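Pectate lyase (Erwinia chrysanthemi, PDB 1RU4) cleaves pectate (polygalacturonate) by eliminative scission, as a pectate lyase built on a parallel beta-helix. Local coordinates at residues 195-199 against 219-225; 290-296 against 314-320. One frame throughout, in Å; residues are numbered along the deposited sequence.

Contact 1 (195-199 against 219-225); sequences GNRFV and KVVIENS
Arg197 and Glu223 join the outer surfaces of two successive parallel strands, 197-199 and 221-223, and the arginine can be followed outward atom by atom. Its CB rises beside the carbonyl oxygen of Val221. CG, turned next to the backbone N, then lies 4.1 Å from Val221 CB, the two side chains running side by side. A bend at chi3 (63°) swings the guanidinium along the sheet to Glu223. There NE donates to water 4, while NH2 reaches Glu223 OE1 at 2.9 Å in a salt bridge that lies in the guanidinium plane. The carboxylate is met on its syn side, but from 33° out of its own plane. Guanidinium and carboxylate planes accordingly stand 61° apart. The same carboxylate oxygen rests 3.5 Å from Val199 CG2, which shares this face.

Beneath, the backbones pair in parallel register. Phe198 N donates to Val221 O and Glu223 N to Phe198 O, each bond 2.9 Å long, whereas Val221 N to Asn196 O is stretched to 3.5 Å and weak. At that end, waters 1, 2 and 3 converge on Lys219 O and link it to the backbone of Gly195 and Asn196. On the inner face, Phe198 CD1 meets Val220 CG1 at 4.1 Å.

These are neighbouring coils of the beta-helix: strand 164-166 flanks 197-199 and strand 259-261 flanks 221-223. Inside, Phe198 packs on Phe186 and on Ile156 of strand 154-156, while Ile222 touches Phe211 of strand 211-212.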
ATOM      1  N   GLY A 195      -5.354 -13.198  -6.252  1.00  7.03           N
ATOM      2  CA  GLY A 195      -6.097 -12.745  -5.086  1.00  7.37           C
ATOM      3  C   GLY A 195      -5.529 -11.682  -4.166  1.00  6.96           C
ATOM      4  O   GLY A 195      -6.127 -11.409  -3.126  1.00  7.10           O
ATOM      5  N   ASN A 196      -4.404 -11.072  -4.527  1.00  6.79           N
ATOM      6  CA  ASN A 196      -3.820 -10.026  -3.689  1.00  6.90           C
ATOM      7  C   ASN A 196      -4.584  -8.708  -3.819  1.00  7.11           C
ATOM      8  O   ASN A 196      -4.929  -8.286  -4.926  1.00  7.10           O
ATOM      9  CB  ASN A 196      -2.335  -9.856  -4.010  1.00  6.28           C
ATOM     10  CG  ASN A 196      -1.533 -11.113  -3.707  1.00  5.67           C
ATOM     11  OD1 ASN A 196      -1.626 -11.668  -2.611  1.00  5.11           O
ATOM     12  ND2 ASN A 196      -0.757 -11.574  -4.680  1.00  6.02           N
ATOM     13  N   ARG A 197      -4.872  -8.081  -2.678  1.00  6.43           N
ATOM     14  CA  ARG A 197      -5.708  -6.878  -2.631  1.00  8.40           C
ATOM     15  C   ARG A 197      -5.155  -5.797  -1.711  1.00  7.42           C
ATOM     16  O   ARG A 197      -4.564  -6.096  -0.675  1.00  6.98           O
ATOM     17  CB  ARG A 197      -7.116  -7.235  -2.146  1.00 12.71           C
ATOM     18  CG  ARG A 197      -7.868  -8.220  -3.016  1.00 16.17           C
ATOM     19  CD  ARG A 197      -9.242  -8.502  -2.436  1.00 20.45           C
ATOM     20  NE  ARG A 197     -10.075  -7.301  -2.396  1.00 23.64           N
ATOM     21  CZ  ARG A 197     -11.388  -7.309  -2.186  1.00 25.26           C
ATOM     22  NH1 ARG A 197     -12.027  -8.457  -1.995  1.00 26.94           N
ATOM     23  NH2 ARG A 197     -12.067  -6.169  -2.176  1.00 26.21           N
ATOM     24  N   PHE A 198      -5.402  -4.543  -2.086  1.00  4.57           N
ATOM     25  CA  PHE A 198      -4.987  -3.373  -1.310  1.00  4.77           C
ATOM     26  C   PHE A 198      -6.188  -2.447  -1.121  1.00  4.63           C
ATOM     27  O   PHE A 198      -6.856  -2.086  -2.092  1.00  6.52           O
ATOM     28  CB  PHE A 198      -3.873  -2.616  -2.043  1.00  3.84           C
ATOM     29  CG  PHE A 198      -2.607  -3.406  -2.197  1.00  5.20           C
ATOM     30  CD1 PHE A 198      -2.517  -4.422  -3.141  1.00  5.57           C
ATOM     31  CD2 PHE A 198      -1.514  -3.157  -1.375  1.00  6.25           C
ATOM     32  CE1 PHE A 198      -1.357  -5.182  -3.261  1.00  7.55           C
ATOM     33  CE2 PHE A 198      -0.349  -3.913  -1.486  1.00  7.03           C
ATOM     34  CZ  PHE A 198      -0.270  -4.928  -2.430  1.00  7.33           C
ATOM     35  N   VAL A 199      -6.470  -2.073   0.125  1.00  4.02           N
ATOM     36  CA  VAL A 199      -7.606  -1.199   0.426  1.00  4.24           C
ATOM     37  C   VAL A 199      -7.224  -0.134   1.456  1.00  4.35           C
ATOM     38  O   VAL A 199      -6.656  -0.450   2.500  1.00  5.38           O
ATOM     39  CB  VAL A 199      -8.822  -2.001   0.967  1.00  5.78           C
ATOM     40  CG1 VAL A 199     -10.031  -1.094   1.122  1.00  8.26           C
ATOM     41  CG2 VAL A 199      -9.151  -3.168   0.050  1.00 10.24           C
ATOM     42  N   LYS A 219      -4.552 -10.880 -11.575  1.00  8.42           N
ATOM     43  CA  LYS A 219      -5.347  -9.700 -11.253  1.00  7.70           C
ATOM     44  C   LYS A 219      -5.127  -9.196  -9.829  1.00  6.92           C
ATOM     45  O   LYS A 219      -5.174  -9.970  -8.870  1.00  6.62           O
ATOM     46  CB  LYS A 219      -6.835  -9.997 -11.466  1.00  8.59           C
ATOM     47  CG  LYS A 219      -7.779  -8.898 -10.992  1.00  9.74           C
ATOM     48  CD  LYS A 219      -9.222  -9.234 -11.336  1.00 10.24           C
ATOM     49  CE  LYS A 219     -10.170  -8.121 -10.920  1.00 11.83           C
ATOM     50  NZ  LYS A 219     -11.574  -8.416 -11.332  1.00 14.86           N
ATOM     51  N   VAL A 220      -4.862  -7.896  -9.717  1.00  5.45           N
ATOM     52  CA  VAL A 220      -4.724  -7.218  -8.431  1.00  4.86           C
ATOM     53  C   VAL A 220      -5.850  -6.196  -8.319  1.00  4.73           C
ATOM     54  O   VAL A 220      -6.211  -5.549  -9.304  1.00  5.14           O
ATOM     55  CB  VAL A 220      -3.371  -6.474  -8.310  1.00  4.34           C
ATOM     56  CG1 VAL A 220      -3.287  -5.730  -6.975  1.00  6.09           C
ATOM     57  CG2 VAL A 220      -2.220  -7.458  -8.429  1.00  4.96           C
ATOM     58  N   VAL A 221      -6.418  -6.079  -7.123  1.00  3.86           N
ATOM     59  CA  VAL A 221      -7.485  -5.119  -6.857  1.00  4.53           C
ATOM     60  C   VAL A 221      -6.978  -4.049  -5.891  1.00  4.57           C
ATOM     61  O   VAL A 221      -6.429  -4.370  -4.835  1.00  5.93           O
ATOM     62  CB  VAL A 221      -8.727  -5.815  -6.247  1.00  5.37           C
ATOM     63  CG1 VAL A 221      -9.823  -4.796  -5.964  1.00  6.74           C
ATOM     64  CG2 VAL A 221      -9.248  -6.888  -7.196  1.00  7.70           C
ATOM     65  N   ILE A 222      -7.137  -2.784  -6.282  1.00  3.19           N
ATOM     66  CA  ILE A 222      -6.726  -1.642  -5.460  1.00  4.22           C
ATOM     67  C   ILE A 222      -7.943  -0.736  -5.257  1.00  4.61           C
ATOM     68  O   ILE A 222      -8.556  -0.280  -6.223  1.00  4.95           O
ATOM     69  CB  ILE A 222      -5.584  -0.835  -6.138  1.00  2.58           C
ATOM     70  CG1 ILE A 222      -4.354  -1.729  -6.339  1.00  4.22           C
ATOM     71  CG2 ILE A 222      -5.220   0.387  -5.286  1.00  4.56           C
ATOM     72  CD1 ILE A 222      -3.263  -1.098  -7.178  1.00  4.69           C
ATOM     73  N   GLU A 223      -8.295  -0.492  -3.997  1.00  3.60           N
ATOM     74  CA  GLU A 223      -9.481   0.301  -3.666  1.00  4.89           C
ATOM     75  C   GLU A 223      -9.179   1.364  -2.618  1.00  4.11           C
ATOM     76  O   GLU A 223      -8.393   1.134  -1.700  1.00  5.14           O
ATOM     77  CB  GLU A 223     -10.596  -0.615  -3.146  1.00  7.61           C
ATOM     78  CG  GLU A 223     -11.057  -1.671  -4.148  1.00  9.94           C
ATOM     79  CD  GLU A 223     -11.933  -2.746  -3.524  1.00 12.32           C
ATOM     80  OE1 GLU A 223     -11.565  -3.278  -2.455  1.00 12.63           O
ATOM     81  OE2 GLU A 223     -12.981  -3.078  -4.117  1.00 14.21           O
ATOM     82  N   ASN A 224      -9.801   2.532  -2.776  1.00  4.07           N
ATOM     83  CA  ASN A 224      -9.693   3.626  -1.808  1.00  5.22           C
ATOM     84  C   ASN A 224      -8.262   3.918  -1.358  1.00  5.84           C
ATOM     85  O   ASN A 224      -8.011   4.138  -0.174  1.00  6.28           O
ATOM     86  CB  ASN A 224     -10.577   3.323  -0.591  1.00  8.31           C
ATOM     87  CG  ASN A 224     -12.055   3.279  -0.939  1.00 13.64           C
ATOM     88  OD1 ASN A 224     -12.798   4.219  -0.656  1.00 20.10           O
ATOM     89  ND2 ASN A 224     -12.488   2.187  -1.564  1.00 16.98           N
ATOM     90  N   SER A 225      -7.336   3.949  -2.315  1.00  4.13           N
ATOM     91  CA  SER A 225      -5.920   4.138  -2.010  1.00  4.09           C
ATOM     92  C   SER A 225      -5.312   5.393  -2.643  1.00  4.73           C
ATOM     93  O   SER A 225      -5.913   6.010  -3.524  1.00  5.67           O
ATOM     94  CB  SER A 225      -5.131   2.890  -2.417  1.00  4.42           C
ATOM     95  OG  SER A 225      -5.543   1.759  -1.657  1.00  4.34           O
TER
HETATM   96  O   HOH W   1      -6.199 -12.513  -8.894  1.00  8.87           O
HETATM   97  O   HOH W   2      -2.873 -11.011  -7.106  1.00  7.36           O
HETATM   98  O   HOH W   3      -6.731  -9.718  -6.540  1.00  8.16           O
HETATM   99  O   HOH W   4      -8.865  -4.424  -2.752  1.00 29.69           O

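Contact 2 (290-296 against 314-320); sequences YKNGINY and VSLSASV
Leu316 O is gripped by two donors of the preceding coil, Lys291 N and Asn295 ND2, each 3.0 Å away. Lys291 N-H meets the oxygen head-on, almost in line with the C=O bond, but the amide approaches from above the carbonyl plane, 70° out. The other bond from Asn295 ND2 runs to Ser315 OG at 2.9 Å, close to the plane of the amide. Across the same amide, OD1 accepts from both Asn292 N and Asn292 ND2, so bonds at both ends fix its rotation. Asn292 OD1 in turn accepts from Asn268 ND2, an asparagine stacked on the preceding coil as in other parallel beta-helices. Asn295 itself sits where the chain turns its corner: the pairing Tyr290-Leu316 precedes the bend and Tyr296-Val320 follows it, with the register shifted by two residues. Ala318 CB fits closely here, 3.2 Å from Asn295 OD1. Beyond the corner, with CG beside the backbone N (chi1 -63°), the Tyr296 ring passes Ser315 CB with its edge, until OH donates to Val314 O at 2.9 Å. Its ring also stacks with Phe273. Tyr290, which pairs with Leu316 before the corner, lays CD1 against Leu316 CD2 at 3.7 Å.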
ATOM      1  N   TYR A 290      -4.464  14.292 -10.129  1.00  3.41           N
ATOM      2  CA  TYR A 290      -4.177  15.728 -10.095  1.00  3.80           C
ATOM      3  C   TYR A 290      -2.696  16.084 -10.182  1.00  3.73           C
ATOM      4  O   TYR A 290      -1.866  15.528  -9.462  1.00  4.43           O
ATOM      5  CB  TYR A 290      -4.771  16.328  -8.806  1.00  3.46           C
ATOM      6  CG  TYR A 290      -4.400  17.772  -8.509  1.00  3.82           C
ATOM      7  CD1 TYR A 290      -4.919  18.818  -9.269  1.00  4.58           C
ATOM      8  CD2 TYR A 290      -3.560  18.093  -7.436  1.00  4.79           C
ATOM      9  CE1 TYR A 290      -4.616  20.148  -8.969  1.00  5.51           C
ATOM     10  CE2 TYR A 290      -3.254  19.422  -7.128  1.00  4.52           C
ATOM     11  CZ  TYR A 290      -3.788  20.440  -7.900  1.00  5.25           C
ATOM     12  OH  TYR A 290      -3.503  21.755  -7.604  1.00  6.09           O
ATOM     13  N   LYS A 291      -2.379  17.011 -11.084  1.00  4.92           N
ATOM     14  CA  LYS A 291      -1.045  17.594 -11.201  1.00  5.81           C
ATOM     15  C   LYS A 291       0.121  16.598 -11.150  1.00  4.99           C
ATOM     16  O   LYS A 291       1.063  16.755 -10.367  1.00  5.86           O
ATOM     17  CB  LYS A 291      -0.884  18.704 -10.149  1.00  8.76           C
ATOM     18  CG  LYS A 291       0.194  19.733 -10.461  1.00 13.69           C
ATOM     19  CD  LYS A 291      -0.020  21.028  -9.679  1.00 18.71           C
ATOM     20  CE  LYS A 291      -1.251  21.775 -10.176  1.00 21.03           C
ATOM     21  NZ  LYS A 291      -1.423  23.106  -9.528  1.00 24.42           N
ATOM     22  N   ASN A 292       0.017  15.541 -11.952  1.00  4.15           N
ATOM     23  CA  ASN A 292       1.121  14.599 -12.140  1.00  3.35           C
ATOM     24  C   ASN A 292       1.815  15.021 -13.435  1.00  3.58           C
ATOM     25  O   ASN A 292       1.351  15.937 -14.116  1.00  6.04           O
ATOM     26  CB  ASN A 292       0.598  13.168 -12.321  1.00  4.36           C
ATOM     27  CG  ASN A 292      -0.146  12.651 -11.107  1.00  4.67           C
ATOM     28  OD1 ASN A 292       0.463  12.245 -10.116  1.00  4.19           O
ATOM     29  ND2 ASN A 292      -1.475  12.628 -11.191  1.00  3.86           N
ATOM     30  N   GLY A 293       2.918  14.357 -13.779  1.00  4.12           N
ATOM     31  CA  GLY A 293       3.546  14.612 -15.067  1.00  4.05           C
ATOM     32  C   GLY A 293       2.531  14.324 -16.165  1.00  3.98           C
ATOM     33  O   GLY A 293       2.400  15.082 -17.127  1.00  4.82           O
ATOM     34  N   ILE A 294       1.805  13.221 -15.990  1.00  3.84           N
ATOM     35  CA  ILE A 294       0.704  12.797 -16.861  1.00  4.04           C
ATOM     36  C   ILE A 294      -0.320  12.192 -15.898  1.00  3.36           C
ATOM     37  O   ILE A 294       0.039  11.369 -15.063  1.00  4.92           O
ATOM     38  CB  ILE A 294       1.161  11.695 -17.859  1.00  4.45           C
ATOM     39  CG1 ILE A 294       2.099  12.284 -18.918  1.00  4.71           C
ATOM     40  CG2 ILE A 294      -0.049  11.021 -18.511  1.00  6.24           C
ATOM     41  CD1 ILE A 294       2.787  11.235 -19.776  1.00  5.57           C
ATOM     42  N   ASN A 295      -1.582  12.610 -15.988  1.00  2.26           N
ATOM     43  CA  ASN A 295      -2.588  12.097 -15.057  1.00  2.45           C
ATOM     44  C   ASN A 295      -2.996  10.646 -15.299  1.00  3.15           C
ATOM     45  O   ASN A 295      -3.024   9.847 -14.359  1.00  3.88           O
ATOM     46  CB  ASN A 295      -3.804  13.025 -14.988  1.00  3.49           C
ATOM     47  CG  ASN A 295      -3.539  14.266 -14.144  1.00  2.92           C
ATOM     48  OD1 ASN A 295      -2.581  14.310 -13.368  1.00  4.03           O
ATOM     49  ND2 ASN A 295      -4.380  15.281 -14.300  1.00  4.18           N
ATOM     50  N   TYR A 296      -3.320  10.312 -16.547  1.00  3.80           N
ATOM     51  CA  TYR A 296      -3.623   8.930 -16.928  1.00  5.17           C
ATOM     52  C   TYR A 296      -2.859   8.646 -18.213  1.00  5.25           C
ATOM     53  O   TYR A 296      -3.056   9.328 -19.219  1.00  5.21           O
ATOM     54  CB  TYR A 296      -5.128   8.717 -17.176  1.00  4.40           C
ATOM     55  CG  TYR A 296      -6.028   8.944 -15.977  1.00  4.65           C
ATOM     56  CD1 TYR A 296      -6.497  10.219 -15.672  1.00  4.40           C
ATOM     57  CD2 TYR A 296      -6.423   7.882 -15.158  1.00  4.35           C
ATOM     58  CE1 TYR A 296      -7.335  10.437 -14.583  1.00  3.99           C
ATOM     59  CE2 TYR A 296      -7.266   8.089 -14.062  1.00  3.46           C
ATOM     60  CZ  TYR A 296      -7.715   9.372 -13.784  1.00  4.96           C
ATOM     61  OH  TYR A 296      -8.543   9.596 -12.706  1.00  4.87           O
ATOM     62  N   VAL A 314     -11.756  11.460 -12.865  1.00  4.56           N
ATOM     63  CA  VAL A 314     -11.441  12.883 -12.903  1.00  4.52           C
ATOM     64  C   VAL A 314      -9.957  13.116 -13.164  1.00  4.43           C
ATOM     65  O   VAL A 314      -9.101  12.455 -12.579  1.00  5.19           O
ATOM     66  CB  VAL A 314     -11.821  13.572 -11.566  1.00  5.17           C
ATOM     67  CG1 VAL A 314     -11.222  14.973 -11.487  1.00  8.14           C
ATOM     68  CG2 VAL A 314     -13.326  13.639 -11.427  1.00  6.64           C
ATOM     69  N   SER A 315      -9.672  14.056 -14.062  1.00  4.83           N
ATOM     70  CA  SER A 315      -8.310  14.500 -14.337  1.00  4.40           C
ATOM     71  C   SER A 315      -8.282  16.017 -14.194  1.00  4.88           C
ATOM     72  O   SER A 315      -9.146  16.708 -14.734  1.00  5.65           O
ATOM     73  CB  SER A 315      -7.891  14.121 -15.756  1.00  4.07           C
ATOM     74  OG  SER A 315      -6.637  14.700 -16.078  1.00  5.33           O
ATOM     75  N   LEU A 316      -7.298  16.527 -13.458  1.00  5.35           N
ATOM     76  CA  LEU A 316      -7.160  17.966 -13.259  1.00  6.46           C
ATOM     77  C   LEU A 316      -5.701  18.415 -13.286  1.00  6.34           C
ATOM     78  O   LEU A 316      -4.840  17.799 -12.658  1.00  5.91           O
ATOM     79  CB  LEU A 316      -7.805  18.385 -11.930  1.00  7.66           C
ATOM     80  CG  LEU A 316      -7.766  19.874 -11.574  1.00  9.34           C
ATOM     81  CD1 LEU A 316      -8.601  20.673 -12.565  1.00 11.31           C
ATOM     82  CD2 LEU A 316      -8.288  20.077 -10.157  1.00 10.30           C
ATOM     83  N   SER A 317      -5.436  19.469 -14.055  1.00  6.17           N
ATOM     84  CA  SER A 317      -4.118  20.102 -14.129  1.00  6.57           C
ATOM     85  C   SER A 317      -2.959  19.265 -14.685  1.00  7.12           C
ATOM     86  O   SER A 317      -1.805  19.457 -14.300  1.00  8.75           O
ATOM     87  CB  SER A 317      -3.746  20.704 -12.771  1.00  6.63           C
ATOM     88  OG  SER A 317      -4.701  21.680 -12.379  1.00 10.47           O
ATOM     89  N   ALA A 318      -3.283  18.341 -15.586  1.00  6.45           N
ATOM     90  CA  ALA A 318      -2.301  17.551 -16.337  1.00  5.82           C
ATOM     91  C   ALA A 318      -3.051  16.792 -17.427  1.00  5.41           C
ATOM     92  O   ALA A 318      -4.284  16.752 -17.417  1.00  6.77           O
ATOM     93  CB  ALA A 318      -1.538  16.595 -15.425  1.00  6.47           C
ATOM     94  N   SER A 319      -2.323  16.213 -18.378  1.00  6.22           N
ATOM     95  CA  SER A 319      -2.970  15.579 -19.526  1.00  6.37           C
ATOM     96  C   SER A 319      -3.415  14.135 -19.335  1.00  5.96           C
ATOM     97  O   SER A 319      -2.985  13.445 -18.409  1.00  5.12           O
ATOM     98  CB  SER A 319      -2.086  15.686 -20.775  1.00  7.17           C
ATOM     99  OG  SER A 319      -0.974  14.809 -20.703  1.00  6.47           O
ATOM    100  N   VAL A 320      -4.279  13.691 -20.247  1.00  6.06           N
ATOM    101  CA  VAL A 320      -4.827  12.341 -20.240  1.00  6.29           C
ATOM    102  C   VAL A 320      -4.738  11.728 -21.629  1.00  6.05           C
ATOM    103  O   VAL A 320      -5.110  12.356 -22.619  1.00  6.60           O
ATOM    104  CB  VAL A 320      -6.322  12.336 -19.847  1.00  9.98           C
ATOM    105  CG1 VAL A 320      -6.866  10.918 -19.842  1.00  9.82           C
ATOM    106  CG2 VAL A 320      -6.507  12.965 -18.504  1.00 11.95           C
TER
HETATM  107  O   HOH W   5       0.626  16.014 -18.899  1.00  7.75           O

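Overall arrangement
Both contacts join consecutive coils of one right-handed beta-helix. The stack of strands that holds contact 1 continues through 259-261 and 283-285 to 308-316, the strand that carries Leu316 of contact 2; beyond the corner, 294-298 and 320-322 belong to a separate five-strand sheet. The centre of contact 1 lies about 9 Å from that of the chain, the centre of contact 2 about 21 Å. Each combines buried and exposed residues. In contact 1 strands run straight past each other, so regular backbone bonds carry the pairing, with a salt bridge outside. In contact 2, amide and hydroxyl side chains supplement interrupted backbone pairing, bonding largely to main-chain groups.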